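Local coordinates for fibronectin-binding protein BBK32 (Borrelia burgdorferi, PDB 6N1L) that binds fibronectin and, through a C1r-binding helical domain, inhibits complement, probably at the start of the classical pathway, at residues R8-S11 / Y12-V16; N32-T35 / L36-K40; L49-F52 / A53-K56; Q119-L122 / Y123-Y126. All coordinates share one frame; numbering follows the deposited sequence.

Contact 1: R8-S11 / Y12-V16; sequences RYQS and YLEGV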
loop_
_atom_site.group_PDB
_atom_site.type_symbol
_atom_site.label_atom_id
_atom_site.label_comp_id
_atom_site.label_asym_id
_atom_site.label_seq_id
_atom_site.Cartn_x
_atom_site.Cartn_y
_atom_site.Cartn_z
ATOM N N ARG A 8 14.755 -25.489 5.683
ATOM C CA ARG A 8 14.930 -24.750 6.929
ATOM C C ARG A 8 15.159 -23.267 6.638
ATOM O O ARG A 8 14.264 -22.437 6.812
ATOM C CB ARG A 8 16.101 -25.325 7.730
ATOM C CG ARG A 8 16.104 -24.957 9.211
ATOM C CD ARG A 8 17.298 -25.589 9.930
ATOM N NE ARG A 8 16.938 -26.791 10.687
ATOM C CZ ARG A 8 17.346 -28.022 10.381
ATOM N NH1 ARG A 8 18.127 -28.225 9.324
ATOM N NH2 ARG A 8 16.971 -29.057 11.131
ATOM N N TYR A 9 16.375 -22.942 6.195
ATOM C CA TYR A 9 16.666 -21.585 5.746
ATOM C C TYR A 9 15.898 -21.248 4.479
ATOM O O TYR A 9 15.566 -20.079 4.245
ATOM C CB TYR A 9 18.165 -21.431 5.508
ATOM C CG TYR A 9 18.679 -20.010 5.454
ATOM C CD1 TYR A 9 18.869 -19.363 4.235
ATOM C CD2 TYR A 9 19.023 -19.329 6.620
ATOM C CE1 TYR A 9 19.372 -18.061 4.181
ATOM C CE2 TYR A 9 19.520 -18.030 6.576
ATOM C CZ TYR A 9 19.691 -17.402 5.355
ATOM O OH TYR A 9 20.188 -16.118 5.311
ATOM N N GLN A 10 15.618 -22.256 3.649
ATOM C CA GLN A 10 14.795 -22.039 2.464
ATOM C C GLN A 10 13.396 -21.580 2.842
ATOM O O GLN A 10 12.820 -20.709 2.177
ATOM C CB GLN A 10 14.725 -23.317 1.628
ATOM C CG GLN A 10 15.620 -23.296 0.407
ATOM C CD GLN A 10 15.461 -22.025 -0.403
ATOM O OE1 GLN A 10 14.344 -21.633 -0.755
ATOM N NE2 GLN A 10 16.578 -21.368 -0.700
ATOM N N SER A 11 12.828 -22.152 3.908
ATOM C CA SER A 11 11.478 -21.765 4.302
ATOM C C SER A 11 11.426 -20.318 4.785
ATOM O O SER A 11 10.381 -19.666 4.670
ATOM C CB SER A 11 10.945 -22.713 5.376
ATOM O OG SER A 11 11.327 -22.310 6.676
ATOM N N TYR A 12 12.532 -19.800 5.329
ATOM C CA TYR A 12 12.608 -18.372 5.626
ATOM C C TYR A 12 12.548 -17.547 4.348
ATOM O O TYR A 12 11.783 -16.578 4.254
ATOM C CB TYR A 12 13.890 -18.053 6.397
ATOM C CG TYR A 12 14.012 -18.731 7.746
ATOM C CD1 TYR A 12 12.917 -18.856 8.588
ATOM C CD2 TYR A 12 15.234 -19.243 8.177
ATOM C CE1 TYR A 12 13.031 -19.475 9.825
ATOM C CE2 TYR A 12 15.356 -19.867 9.411
ATOM C CZ TYR A 12 14.252 -19.978 10.229
ATOM O OH TYR A 12 14.366 -20.595 11.458
ATOM N N LEU A 13 13.358 -17.914 3.351
ATOM C CA LEU A 13 13.361 -17.179 2.091
ATOM C C LEU A 13 12.001 -17.256 1.405
ATOM O O LEU A 13 11.525 -16.264 0.838
ATOM C CB LEU A 13 14.466 -17.717 1.180
ATOM C CG LEU A 13 15.902 -17.451 1.642
ATOM C CD1 LEU A 13 16.872 -18.434 1.005
ATOM C CD2 LEU A 13 16.310 -16.017 1.335
ATOM N N GLU A 14 11.352 -18.422 1.468
ATOM C CA GLU A 14 10.018 -18.578 0.895
ATOM C C GLU A 14 8.998 -17.718 1.630
ATOM O O GLU A 14 8.160 -17.055 1.006
ATOM C CB GLU A 14 9.601 -20.050 0.937
ATOM C CG GLU A 14 10.321 -20.942 -0.065
ATOM C CD GLU A 14 10.630 -20.224 -1.367
ATOM O OE1 GLU A 14 11.783 -19.772 -1.536
ATOM O OE2 GLU A 14 9.719 -20.114 -2.219
ATOM N N GLY A 15 9.039 -17.741 2.965
ATOM C CA GLY A 15 8.125 -16.922 3.746
ATOM C C GLY A 15 8.269 -15.438 3.457
ATOM O O GLY A 15 7.274 -14.718 3.354
ATOM N N VAL A 16 9.506 -14.957 3.314
ATOM C CA VAL A 16 9.691 -13.537 3.020
ATOM C C VAL A 16 9.188 -13.218 1.616
ATOM O O VAL A 16 8.495 -12.212 1.400
ATOM C CB VAL A 16 11.164 -13.143 3.218
ATOM C CG1 VAL A 16 11.464 -11.813 2.540
ATOM C CG2 VAL A 16 11.481 -13.082 4.709
#
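Q10 O receives the amide of E14 at 2.8 Å from E14 N, the shortest of the backbone bonds starting this helix. G15 N bonds S11 O at 2.9 Å, and L13 N reaches Y9 O. The first turn is looser: Y12 N makes only a weak bond to R8 O, 3.5 Å away. That oxygen is held more firmly by a side chain, S11 OG at 2.9 Å; chi1 of 86° turns OG back to the R8 carbonyl at the helix start. R8 O also lies over one face of the Y12 ring, toward its rim.

Beyond the backbone, Y9, Y12 and L13 make the apolar packing. Y9 and Y12 cross at about a right angle, CD2 to CD2 4.1 Å, while the other flank of the Y9 ring, at CD1, meets L13 CD1 at 3.9 Å. The Y9 hydroxyl is bonded to D95 and to the amide of V91, and its ring stands edge-to-face with Y92; Y12 and L13 rest on F90. These are the first two turns of a long amphipathic helix, its aromatic side laid against the end of helix 66-87 and the loop leading to helix 93-117 in an all-helical bundle.

Contact 2: N32-T35 / L36-K40; sequences NTYT and LFSTK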
loop_
_atom_site.group_PDB
_atom_site.type_symbol
_atom_site.label_atom_id
_atom_site.label_comp_id
_atom_site.label_asym_id
_atom_site.label_seq_id
_atom_site.Cartn_x
_atom_site.Cartn_y
_atom_site.Cartn_z
ATOM N N ASN A 32 -4.997 1.373 -6.896
ATOM C CA ASN A 32 -6.155 1.231 -7.782
ATOM C C ASN A 32 -7.407 1.843 -7.165
ATOM O O ASN A 32 -8.242 2.407 -7.888
ATOM C CB ASN A 32 -6.393 -0.241 -8.115
ATOM C CG ASN A 32 -5.322 -0.823 -9.042
ATOM O OD1 ASN A 32 -4.554 -0.099 -9.682
ATOM N ND2 ASN A 32 -5.290 -2.136 -9.124
ATOM N N THR A 33 -7.547 1.760 -5.841
ATOM C CA THR A 33 -8.675 2.417 -5.175
ATOM C C THR A 33 -8.593 3.932 -5.332
ATOM O O THR A 33 -9.582 4.596 -5.664
ATOM C CB THR A 33 -8.719 2.042 -3.692
ATOM O OG1 THR A 33 -8.752 0.621 -3.550
ATOM C CG2 THR A 33 -9.999 2.611 -3.038
ATOM N N TYR A 34 -7.411 4.496 -5.097
ATOM C CA TYR A 34 -7.205 5.918 -5.328
ATOM C C TYR A 34 -7.561 6.309 -6.761
ATOM O O TYR A 34 -8.245 7.314 -6.978
ATOM C CB TYR A 34 -5.756 6.265 -5.013
ATOM C CG TYR A 34 -5.332 7.614 -5.519
ATOM C CD1 TYR A 34 -5.783 8.775 -4.916
ATOM C CD2 TYR A 34 -4.453 7.719 -6.594
ATOM C CE1 TYR A 34 -5.380 10.031 -5.387
ATOM C CE2 TYR A 34 -4.046 8.956 -7.065
ATOM C CZ TYR A 34 -4.510 10.101 -6.459
ATOM O OH TYR A 34 -4.101 11.329 -6.934
ATOM N N THR A 35 -7.146 5.508 -7.743
ATOM C CA THR A 35 -7.431 5.852 -9.139
ATOM C C THR A 35 -8.933 5.883 -9.394
ATOM O O THR A 35 -9.465 6.829 -9.998
ATOM C CB THR A 35 -6.755 4.846 -10.063
ATOM O OG1 THR A 35 -5.326 4.976 -9.927
ATOM C CG2 THR A 35 -7.147 5.102 -11.516
ATOM N N LEU A 36 -9.634 4.866 -8.898
ATOM C CA LEU A 36 -11.082 4.785 -9.070
ATOM C C LEU A 36 -11.789 5.932 -8.360
ATOM O O LEU A 36 -12.681 6.574 -8.935
ATOM C CB LEU A 36 -11.583 3.428 -8.567
ATOM C CG LEU A 36 -13.058 3.141 -8.894
ATOM C CD1 LEU A 36 -13.216 3.064 -10.380
ATOM C CD2 LEU A 36 -13.485 1.815 -8.245
ATOM N N PHE A 37 -11.421 6.196 -7.099
ATOM C CA PHE A 37 -11.971 7.319 -6.346
ATOM C C PHE A 37 -11.807 8.615 -7.136
ATOM O O PHE A 37 -12.769 9.369 -7.331
ATOM C CB PHE A 37 -11.258 7.383 -4.987
ATOM C CG PHE A 37 -11.841 8.332 -3.977
ATOM C CD1 PHE A 37 -13.113 8.853 -4.095
ATOM C CD2 PHE A 37 -11.086 8.688 -2.870
ATOM C CE1 PHE A 37 -13.608 9.714 -3.138
ATOM C CE2 PHE A 37 -11.576 9.549 -1.913
ATOM C CZ PHE A 37 -12.843 10.059 -2.043
ATOM N N SER A 38 -10.590 8.851 -7.650
ATOM C CA SER A 38 -10.316 10.052 -8.440
ATOM C C SER A 38 -11.270 10.202 -9.619
ATOM O O SER A 38 -11.778 11.303 -9.876
ATOM C CB SER A 38 -8.869 10.033 -8.940
ATOM O OG SER A 38 -7.965 10.067 -7.854
ATOM N N THR A 39 -11.544 9.110 -10.339
ATOM C CA THR A 39 -12.425 9.212 -11.500
ATOM C C THR A 39 -13.860 9.546 -11.105
ATOM O O THR A 39 -14.543 10.261 -11.846
ATOM C CB THR A 39 -12.397 7.936 -12.351
ATOM O OG1 THR A 39 -12.994 6.829 -11.661
ATOM C CG2 THR A 39 -10.965 7.587 -12.747
ATOM N N LYS A 40 -14.333 9.057 -9.951
ATOM C CA LYS A 40 -15.683 9.407 -9.508
ATOM C C LYS A 40 -15.789 10.888 -9.173
ATOM O O LYS A 40 -16.817 11.524 -9.447
ATOM C CB LYS A 40 -16.087 8.579 -8.286
ATOM C CG LYS A 40 -16.018 7.089 -8.434
ATOM C CD LYS A 40 -16.676 6.582 -9.694
ATOM C CE LYS A 40 -16.532 5.087 -9.786
ATOM N NZ LYS A 40 -17.119 4.565 -11.025
#
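Y34 O is gripped twice by one residue: S38 gives it both the backbone amide, S38 N at 2.9 Å, and the hydroxyl, S38 OG, also at 2.9 Å. The two donors come from opposite faces of the carbonyl plane, the amide tilted 22° from it and the hydroxyl standing higher above it. A first torsion of -63° sets OG beside the S38 backbone nitrogen and turns it back toward the preceding turn. There OG lies over one face of the Y34 ring, offset toward the rim and 3.6 Å from Y34 CE1. S38 OG is also bonded to the hydroxyl of Y123.

Such a serine, bonded to the carbonyl four residues earlier, is a familiar device for settling a hydroxyl within a helix, here the long helix 9-44 where it packs on helix 122-147 of the bundle. T39 makes a similar bond one residue on but to the carbonyl three residues back, T39 OG1 to L36 O at 2.8 Å, an oxygen that also accepts from K40 N, while T39 CG2 comes to 3.2 Å from T35 O.

The backbone is regular throughout. F37 N meets T33 O at 2.8 Å in a nearly straight bond of 173°, and L36 N bonds N32 O. F37 then sends its ring away from this turn, stacked with F64 and edge-to-face with Y123.

Contact 3: L49-F52 / A53-K56; sequences LDNF and AKAK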
loop_
_atom_site.group_PDB
_atom_site.type_symbol
_atom_site.label_atom_id
_atom_site.label_comp_id
_atom_site.label_asym_id
_atom_site.label_seq_id
_atom_site.Cartn_x
_atom_site.Cartn_y
_atom_site.Cartn_z
ATOM N N LEU A 49 -21.341 14.929 -18.844
ATOM C CA LEU A 49 -22.248 13.888 -18.376
ATOM C C LEU A 49 -23.599 14.468 -17.980
ATOM O O LEU A 49 -23.688 15.606 -17.513
ATOM C CB LEU A 49 -21.645 13.150 -17.180
ATOM C CG LEU A 49 -20.232 12.601 -17.365
ATOM C CD1 LEU A 49 -19.837 11.763 -16.162
ATOM C CD2 LEU A 49 -20.140 11.789 -18.643
ATOM N N ASP A 50 -24.648 13.659 -18.134
ATOM C CA ASP A 50 -25.986 14.099 -17.763
ATOM C C ASP A 50 -26.205 13.947 -16.254
ATOM O O ASP A 50 -25.369 13.403 -15.520
ATOM C CB ASP A 50 -27.057 13.358 -18.585
ATOM C CG ASP A 50 -27.203 11.865 -18.233
ATOM O OD1 ASP A 50 -26.682 11.380 -17.208
ATOM O OD2 ASP A 50 -27.888 11.158 -19.008
ATOM N N ASN A 51 -27.353 14.444 -15.789
ATOM C CA ASN A 51 -27.587 14.549 -14.352
ATOM C C ASN A 51 -27.668 13.184 -13.690
ATOM O O ASN A 51 -27.113 12.986 -12.602
ATOM C CB ASN A 51 -28.858 15.349 -14.089
ATOM C CG ASN A 51 -28.706 16.799 -14.477
ATOM O OD1 ASN A 51 -27.602 17.338 -14.449
ATOM N ND2 ASN A 51 -29.811 17.440 -14.848
ATOM N N PHE A 52 -28.358 12.230 -14.325
ATOM C CA PHE A 52 -28.396 10.869 -13.801
ATOM C C PHE A 52 -26.983 10.334 -13.586
ATOM O O PHE A 52 -26.659 9.812 -12.512
ATOM C CB PHE A 52 -29.184 9.965 -14.752
ATOM C CG PHE A 52 -29.338 8.544 -14.266
ATOM C CD1 PHE A 52 -30.132 8.250 -13.168
ATOM C CD2 PHE A 52 -28.709 7.503 -14.928
ATOM C CE1 PHE A 52 -30.283 6.939 -12.728
ATOM C CE2 PHE A 52 -28.850 6.189 -14.495
ATOM C CZ PHE A 52 -29.639 5.907 -13.394
ATOM N N ALA A 53 -26.117 10.492 -14.593
ATOM C CA ALA A 53 -24.776 9.924 -14.505
ATOM C C ALA A 53 -23.936 10.620 -13.441
ATOM O O ALA A 53 -23.201 9.957 -12.698
ATOM C CB ALA A 53 -24.084 9.991 -15.866
ATOM N N LYS A 54 -24.013 11.950 -13.356
ATOM C CA LYS A 54 -23.269 12.656 -12.318
ATOM C C LYS A 54 -23.769 12.282 -10.929
ATOM O O LYS A 54 -22.982 12.191 -9.978
ATOM C CB LYS A 54 -23.379 14.163 -12.518
ATOM C CG LYS A 54 -22.545 14.727 -13.654
ATOM C CD LYS A 54 -22.706 16.249 -13.730
ATOM C CE LYS A 54 -23.950 16.647 -14.497
ATOM N NZ LYS A 54 -25.190 16.188 -13.801
ATOM N N ALA A 55 -25.079 12.082 -10.788
ATOM C CA ALA A 55 -25.623 11.689 -9.495
ATOM C C ALA A 55 -25.115 10.319 -9.085
ATOM O O ALA A 55 -24.821 10.085 -7.908
ATOM C CB ALA A 55 -27.151 11.696 -9.534
ATOM N N LYS A 56 -25.024 9.393 -10.040
ATOM C CA LYS A 56 -24.508 8.073 -9.720
ATOM C C LYS A 56 -23.049 8.169 -9.307
ATOM O O LYS A 56 -22.611 7.471 -8.387
ATOM C CB LYS A 56 -24.689 7.137 -10.909
ATOM C CG LYS A 56 -26.113 6.610 -11.029
ATOM C CD LYS A 56 -26.674 6.286 -9.635
ATOM C CE LYS A 56 -27.515 5.014 -9.639
ATOM N NZ LYS A 56 -28.795 5.187 -10.389
#
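D50 OD1 takes the amide of A53 at 2.8 Å from A53 N, making D50 the N-cap of helix 51-61. The aspartate can reach because CG sits between its own backbone nitrogen and carbonyl carbon, chi1 70°, which curls the carboxylate over the first turn; A53 N comes almost straight on to the end of the C-OD1 bond. A negative charge at this helix end would probably be stabilised by the helix dipole.

The close-knit side is the one K54 wraps. Its backbone nitrogen bonds D50 O at 2.9 Å, while the side chain, bent at chi3 and chi4, doubles back so that K54 NZ reaches N51 OD1 at 2.7 Å. That bond lies in the carbonyl plane, on a lone pair, and the two side chains run side by side in the same direction. The ammonium makes a further, weak bond to D50 O. On the way the lysine chain passes L49, whose CB lies 4.0 Å from K54 CG, and L49 CB also touches A53 CB.

Looser and more exposed is the flank of F52 and K56, where backbone order remains, K56 N bonding F52 O, but the side chains merely cross at a slant. K56 CG stands over one face of the F52 ring, offset toward the rim, and the bent chain brings K56 NZ to 3.2 Å from F52 CZ.

Contact 4: Q119-L122 / Y123-Y126; sequences QSNL and YEAY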
loop_
_atom_site.group_PDB
_atom_site.type_symbol
_atom_site.label_atom_id
_atom_site.label_comp_id
_atom_site.label_asym_id
_atom_site.label_seq_id
_atom_site.Cartn_x
_atom_site.Cartn_y
_atom_site.Cartn_z
ATOM N N GLN A 119 -5.700 13.399 8.697
ATOM C CA GLN A 119 -6.390 13.965 7.540
ATOM C C GLN A 119 -7.870 13.614 7.639
ATOM O O GLN A 119 -8.252 12.454 7.472
ATOM C CB GLN A 119 -5.800 13.439 6.230
ATOM C CG GLN A 119 -4.427 13.990 5.884
ATOM C CD GLN A 119 -4.463 15.437 5.430
ATOM O OE1 GLN A 119 -5.535 16.028 5.293
ATOM N NE2 GLN A 119 -3.285 16.018 5.193
ATOM N N SER A 120 -8.708 14.619 7.894
ATOM C CA SER A 120 -10.146 14.382 7.955
ATOM C C SER A 120 -10.710 14.017 6.586
ATOM O O SER A 120 -11.599 13.165 6.481
ATOM C CB SER A 120 -10.848 15.623 8.507
ATOM O OG SER A 120 -10.295 16.795 7.932
ATOM N N ASN A 121 -10.198 14.647 5.532
ATOM C CA ASN A 121 -10.729 14.454 4.190
ATOM C C ASN A 121 -10.112 13.212 3.554
ATOM O O ASN A 121 -8.885 13.105 3.466
ATOM C CB ASN A 121 -10.435 15.693 3.351
ATOM C CG ASN A 121 -10.985 15.591 1.948
ATOM O OD1 ASN A 121 -10.300 15.133 1.030
ATOM N ND2 ASN A 121 -12.222 16.044 1.765
ATOM N N LEU A 122 -10.964 12.284 3.099
ATOM C CA LEU A 122 -10.480 10.990 2.609
ATOM C C LEU A 122 -9.602 11.152 1.374
ATOM O O LEU A 122 -8.536 10.532 1.271
ATOM C CB LEU A 122 -11.652 10.054 2.304
ATOM C CG LEU A 122 -11.208 8.663 1.826
ATOM C CD1 LEU A 122 -10.189 8.062 2.804
ATOM C CD2 LEU A 122 -12.374 7.702 1.618
ATOM N N TYR A 123 -10.041 11.961 0.407
ATOM C CA TYR A 123 -9.218 12.152 -0.782
ATOM C C TYR A 123 -7.867 12.758 -0.421
ATOM O O TYR A 123 -6.836 12.386 -0.995
ATOM C CB TYR A 123 -9.941 13.023 -1.813
ATOM C CG TYR A 123 -9.245 12.986 -3.151
ATOM C CD1 TYR A 123 -9.202 11.808 -3.891
ATOM C CD2 TYR A 123 -8.601 14.102 -3.654
ATOM C CE1 TYR A 123 -8.546 11.751 -5.108
ATOM C CE2 TYR A 123 -7.949 14.060 -4.876
ATOM C CZ TYR A 123 -7.928 12.879 -5.596
ATOM O OH TYR A 123 -7.282 12.815 -6.811
ATOM N N GLU A 124 -7.853 13.691 0.532
ATOM C CA GLU A 124 -6.594 14.261 0.991
ATOM C C GLU A 124 -5.719 13.209 1.661
ATOM O O GLU A 124 -4.490 13.281 1.566
ATOM C CB GLU A 124 -6.859 15.412 1.960
ATOM C CG GLU A 124 -7.524 16.622 1.321
ATOM C CD GLU A 124 -6.679 17.217 0.216
ATOM O OE1 GLU A 124 -5.490 17.509 0.478
ATOM O OE2 GLU A 124 -7.200 17.387 -0.908
ATOM N N ALA A 125 -6.331 12.253 2.359
ATOM C CA ALA A 125 -5.563 11.178 2.986
ATOM C C ALA A 125 -4.853 10.336 1.930
ATOM O O ALA A 125 -3.650 10.064 2.042
ATOM C CB ALA A 125 -6.482 10.315 3.853
ATOM N N TYR A 126 -5.578 9.939 0.881
ATOM C CA TYR A 126 -4.960 9.238 -0.243
ATOM C C TYR A 126 -3.841 10.070 -0.856
ATOM O O TYR A 126 -2.728 9.577 -1.059
ATOM C CB TYR A 126 -6.016 8.892 -1.303
ATOM C CG TYR A 126 -6.765 7.601 -1.068
ATOM C CD1 TYR A 126 -6.206 6.365 -1.397
ATOM C CD2 TYR A 126 -8.045 7.612 -0.513
ATOM C CE1 TYR A 126 -6.889 5.188 -1.190
ATOM C CE2 TYR A 126 -8.746 6.441 -0.296
ATOM C CZ TYR A 126 -8.169 5.223 -0.631
ATOM O OH TYR A 126 -8.853 4.066 -0.408
#
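L122 and Y126 lie side by side and point the same way, the leucine's CD1 set against the ring at 3.8 Å from Y126 CE2. L122 has its CG anti to the backbone nitrogen, chi1 -178°, which carries the branch out alongside the tyrosine. The ring also turns its edge to the backbone, with L122 O near the ring plane and 3.5 Å from Y126 CD2; this oxygen accepts the amide of Y126, 3.0 Å from Y126 N. Both side chains lean on neighbouring helices, L122 on F37 and L69, Y126 on T33, Y34 and L69.

N121 and E124 meet differently, leaning across each other with amide and carboxylate planes 47° apart. N121 OD1 accepts from E124 N at 2.9 Å, in the carbonyl plane and on a lone pair, and lies 3.2 Å from E124 CG. The glutamate's chain is bent at chi2 and its carboxylate is led off to a salt bridge with K127. From the loop side Q119 packs against the same turn, its CB 4.0 Å from A125 CB.

A125 N completes the turn by bonding N121 O at 2.9 Å. Y123, by contrast, faces helix 9-44, where its side chain touches L41. Together this is an asparagine N-cap, one that starts helix 122-147 where the loop after helix 93-117 ends, at a corner of the helical bundle.

Overall arrangement
From the N terminus, contact 1 opens helix 9-44 and contact 2 lies further along the same helix, their centres 36 Å apart on opposite sides of the chain's centre. Contact 3 follows at the start of the short helix 51-61, about 17 Å from contact 2 between centres but not touching it. Contact 4 begins helix 122-147. Each joins adjoining segments of one continuous stretch, so none closes a long loop, and they run in series without nesting or crossing. Contacts 2 and 4 do meet: Y34 CD1 packs on Y126 CB at 3.6 Å, tying the first and last helices together, whereas contact 1 lies at the far end of the bundle, against the loop after helix 66-87.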